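Local atomic coordinates of protein Niban 2 (Homo sapiens, PDB entry 7CTP), a protein that may help suppress apoptosis and may promote melanoma cell invasion, and carries a PH domain within a largely helical body. Residues F364-V375 against L464-V475. Sequence-based numbering, arbitrary orientation.
Sequences FFKEVTDMNLNV and LCKSIQRVLERV
The branched end of L472, the residue most covered by the facing segment, sits among F364, F365 and V368, and shows how two antiparallel helices of a bundle pack through apolar side chains. The axes of the two segments come within 9.9 Å and their N-to-C directions differ by 171°, joining helix 342-378 to the first turns of helix 464-511, while F447 of helix 422-455 also touches V368. The two methyls of L472 divide the work: CD1 lies 3.6 Å from CE2 of F364, whereas CD2 sits 3.9 Å from CE1 of F365. V368 slides past L472 in the opposite direction, and its CG1, placed anti to the backbone N (chi1 167°), meets both methyls. At the V475 end, CG1 of that valine lies 3.7 Å from CZ of F364, the two side chains crossing at about a right angle. Farther along, V375 CG1 packs 3.8 Å from CD2 of the poorly ordered L464, a less certain distance. N372 interrupts this apolar seam. Its ND2 comes close to OE1 of Q469, amide planes 71° apart, without hydrogen-bonding geometry. The buried OD1 has no polar partner and lies against carbon, 3.3 Å from C465 CB and 3.4 Å from I468 CG2.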
# COMPACT_ATOMS: atom_id res chain seq x y z
N PHE A 364 -0.41 -9.38 22.01
CA PHE A 364 0.83 -8.98 22.66
C PHE A 364 0.82 -9.38 24.13
O PHE A 364 1.78 -9.98 24.63
CB PHE A 364 1.01 -7.47 22.51
CG PHE A 364 2.15 -6.90 23.31
CD1 PHE A 364 3.46 -7.26 23.03
CD2 PHE A 364 1.90 -6.01 24.34
CE1 PHE A 364 4.51 -6.74 23.76
CE2 PHE A 364 2.94 -5.48 25.08
CZ PHE A 364 4.24 -5.84 24.79
N PHE A 365 -0.27 -9.06 24.82
CA PHE A 365 -0.42 -9.38 26.23
C PHE A 365 -0.30 -10.88 26.49
O PHE A 365 0.37 -11.30 27.44
CB PHE A 365 -1.77 -8.85 26.72
CG PHE A 365 -1.98 -8.93 28.20
CD1 PHE A 365 -1.63 -7.86 29.01
CD2 PHE A 365 -2.56 -10.04 28.78
CE1 PHE A 365 -1.83 -7.91 30.38
CE2 PHE A 365 -2.76 -10.09 30.15
CZ PHE A 365 -2.39 -9.03 30.94
N LYS A 366 -0.93 -11.69 25.63
CA LYS A 366 -0.87 -13.14 25.79
C LYS A 366 0.54 -13.67 25.58
O LYS A 366 1.00 -14.53 26.34
CB LYS A 366 -1.84 -13.81 24.80
CG LYS A 366 -1.64 -15.31 24.67
CD LYS A 366 -2.60 -15.90 23.65
CE LYS A 366 -2.12 -17.26 23.20
NZ LYS A 366 -1.81 -18.12 24.37
N GLU A 367 1.25 -13.15 24.58
CA GLU A 367 2.58 -13.67 24.28
C GLU A 367 3.56 -13.31 25.39
O GLU A 367 4.42 -14.13 25.77
CB GLU A 367 3.06 -13.15 22.93
CG GLU A 367 2.29 -13.75 21.76
CD GLU A 367 2.43 -15.26 21.70
OE1 GLU A 367 3.57 -15.76 21.78
OE2 GLU A 367 1.39 -15.94 21.58
N VAL A 368 3.45 -12.10 25.94
CA VAL A 368 4.31 -11.72 27.06
C VAL A 368 4.00 -12.57 28.28
O VAL A 368 4.91 -13.02 28.99
CB VAL A 368 4.16 -10.21 27.35
CG1 VAL A 368 4.78 -9.87 28.70
CG2 VAL A 368 4.80 -9.39 26.23
N THR A 369 2.71 -12.82 28.53
CA THR A 369 2.34 -13.66 29.67
C THR A 369 2.82 -15.09 29.48
O THR A 369 3.30 -15.72 30.43
CB THR A 369 0.82 -13.62 29.87
OG1 THR A 369 0.39 -12.26 29.95
CG2 THR A 369 0.45 -14.33 31.17
N ASP A 370 2.71 -15.62 28.26
CA ASP A 370 3.23 -16.95 27.99
C ASP A 370 4.73 -17.01 28.26
O ASP A 370 5.22 -18.00 28.80
CB ASP A 370 2.91 -17.37 26.56
CG ASP A 370 1.49 -17.89 26.40
OD1 ASP A 370 0.78 -17.98 27.43
OD2 ASP A 370 1.08 -18.19 25.26
N MET A 371 5.47 -15.95 27.90
CA MET A 371 6.88 -15.88 28.28
C MET A 371 7.05 -15.85 29.79
O MET A 371 7.93 -16.53 30.34
CB MET A 371 7.54 -14.66 27.65
CG MET A 371 8.90 -14.34 28.28
SD MET A 371 9.50 -12.72 27.83
CE MET A 371 9.36 -12.85 26.05
N ASN A 372 6.22 -15.07 30.48
CA ASN A 372 6.30 -14.97 31.93
C ASN A 372 6.07 -16.32 32.59
O ASN A 372 6.76 -16.67 33.56
CB ASN A 372 5.28 -13.95 32.42
CG ASN A 372 5.71 -13.26 33.69
OD1 ASN A 372 6.89 -13.23 34.03
ND2 ASN A 372 4.75 -12.69 34.40
N LEU A 373 5.11 -17.09 32.07
CA LEU A 373 4.87 -18.44 32.58
C LEU A 373 6.10 -19.32 32.43
O LEU A 373 6.38 -20.16 33.29
CB LEU A 373 3.68 -19.06 31.86
CG LEU A 373 3.31 -20.48 32.28
CD1 LEU A 373 1.86 -20.51 32.69
CD2 LEU A 373 3.58 -21.47 31.15
N ASN A 374 6.85 -19.14 31.35
CA ASN A 374 8.05 -19.94 31.15
C ASN A 374 9.11 -19.60 32.19
O ASN A 374 9.80 -20.49 32.70
CB ASN A 374 8.60 -19.74 29.74
CG ASN A 374 7.82 -20.49 28.70
OD1 ASN A 374 6.98 -21.34 29.02
ND2 ASN A 374 8.08 -20.19 27.43
N VAL A 375 9.24 -18.32 32.54
CA VAL A 375 10.23 -17.93 33.54
C VAL A 375 9.89 -18.54 34.90
O VAL A 375 10.77 -19.04 35.61
CB VAL A 375 10.34 -16.40 33.61
CG1 VAL A 375 11.13 -15.99 34.85
CG2 VAL A 375 11.01 -15.88 32.34
N LEU A 464 11.62 -12.04 39.07
CA LEU A 464 11.66 -11.56 37.69
C LEU A 464 10.26 -11.32 37.14
O LEU A 464 10.04 -10.36 36.39
CB LEU A 464 12.43 -12.56 36.81
CG LEU A 464 12.56 -12.26 35.31
CD1 LEU A 464 12.88 -10.80 35.07
CD2 LEU A 464 13.61 -13.15 34.65
N CYS A 465 9.30 -12.17 37.51
CA CYS A 465 7.96 -12.03 36.95
C CYS A 465 7.27 -10.75 37.42
O CYS A 465 6.26 -10.36 36.84
CB CYS A 465 7.10 -13.24 37.29
SG CYS A 465 7.40 -13.98 38.90
N LYS A 466 7.81 -10.08 38.45
CA LYS A 466 7.26 -8.79 38.83
C LYS A 466 7.78 -7.67 37.95
O LYS A 466 7.03 -6.74 37.61
CB LYS A 466 7.57 -8.49 40.29
CG LYS A 466 7.16 -7.09 40.70
CD LYS A 466 8.04 -6.58 41.80
CE LYS A 466 9.08 -5.59 41.33
NZ LYS A 466 8.62 -4.18 41.50
N SER A 467 9.05 -7.72 37.57
CA SER A 467 9.58 -6.70 36.67
C SER A 467 9.06 -6.92 35.25
O SER A 467 8.75 -5.96 34.54
CB SER A 467 11.11 -6.67 36.72
OG SER A 467 11.68 -7.87 36.24
N ILE A 468 8.94 -8.19 34.83
CA ILE A 468 8.31 -8.47 33.54
C ILE A 468 6.90 -7.87 33.49
O ILE A 468 6.55 -7.14 32.56
CB ILE A 468 8.28 -9.98 33.26
CG1 ILE A 468 9.63 -10.45 32.71
CG2 ILE A 468 7.18 -10.31 32.25
CD1 ILE A 468 9.70 -11.93 32.43
N GLN A 469 6.09 -8.14 34.52
CA GLN A 469 4.73 -7.62 34.52
C GLN A 469 4.71 -6.10 34.65
O GLN A 469 3.79 -5.45 34.14
CB GLN A 469 3.90 -8.28 35.62
CG GLN A 469 3.36 -9.66 35.23
CD GLN A 469 2.61 -10.37 36.35
OE1 GLN A 469 2.31 -11.56 36.26
NE2 GLN A 469 2.30 -9.64 37.42
N ARG A 470 5.72 -5.50 35.30
CA ARG A 470 5.76 -4.04 35.39
C ARG A 470 6.21 -3.42 34.08
O ARG A 470 5.69 -2.37 33.68
CB ARG A 470 6.68 -3.59 36.53
CG ARG A 470 5.95 -3.22 37.81
CD ARG A 470 6.91 -3.16 38.98
NE ARG A 470 8.07 -2.31 38.73
CZ ARG A 470 9.32 -2.75 38.62
NH1 ARG A 470 10.31 -1.89 38.40
NH2 ARG A 470 9.59 -4.04 38.70
N VAL A 471 7.19 -4.03 33.42
CA VAL A 471 7.59 -3.57 32.10
C VAL A 471 6.43 -3.72 31.12
O VAL A 471 6.17 -2.84 30.28
CB VAL A 471 8.84 -4.33 31.62
CG1 VAL A 471 9.10 -4.08 30.14
CG2 VAL A 471 10.05 -3.94 32.46
N LEU A 472 5.70 -4.83 31.22
CA LEU A 472 4.54 -5.06 30.36
C LEU A 472 3.49 -3.98 30.57
O LEU A 472 2.95 -3.43 29.61
CB LEU A 472 3.96 -6.46 30.61
CG LEU A 472 2.61 -6.79 29.99
CD1 LEU A 472 2.70 -6.79 28.46
CD2 LEU A 472 2.09 -8.13 30.47
N GLU A 473 3.20 -3.65 31.83
CA GLU A 473 2.20 -2.63 32.11
C GLU A 473 2.64 -1.27 31.57
O GLU A 473 1.80 -0.48 31.11
CB GLU A 473 1.92 -2.57 33.61
CG GLU A 473 0.53 -2.06 33.99
CD GLU A 473 -0.60 -2.89 33.40
OE1 GLU A 473 -0.51 -4.14 33.39
OE2 GLU A 473 -1.60 -2.28 32.95
N ARG A 474 3.95 -0.98 31.61
CA ARG A 474 4.45 0.27 31.04
C ARG A 474 4.29 0.29 29.53
O ARG A 474 3.96 1.34 28.95
CB ARG A 474 5.92 0.47 31.41
CG ARG A 474 6.15 1.10 32.77
CD ARG A 474 7.64 1.14 33.09
NE ARG A 474 8.36 2.11 32.26
CZ ARG A 474 9.64 1.98 31.93
NH1 ARG A 474 10.34 0.94 32.35
NH2 ARG A 474 10.23 2.91 31.17
N VAL A 475 4.57 -0.83 28.87
CA VAL A 475 4.48 -0.88 27.41
C VAL A 475 3.02 -0.79 26.98
O VAL A 475 2.69 -0.16 25.96
CB VAL A 475 5.18 -2.14 26.88
CG1 VAL A 475 5.00 -2.28 25.36
CG2 VAL A 475 6.66 -2.10 27.23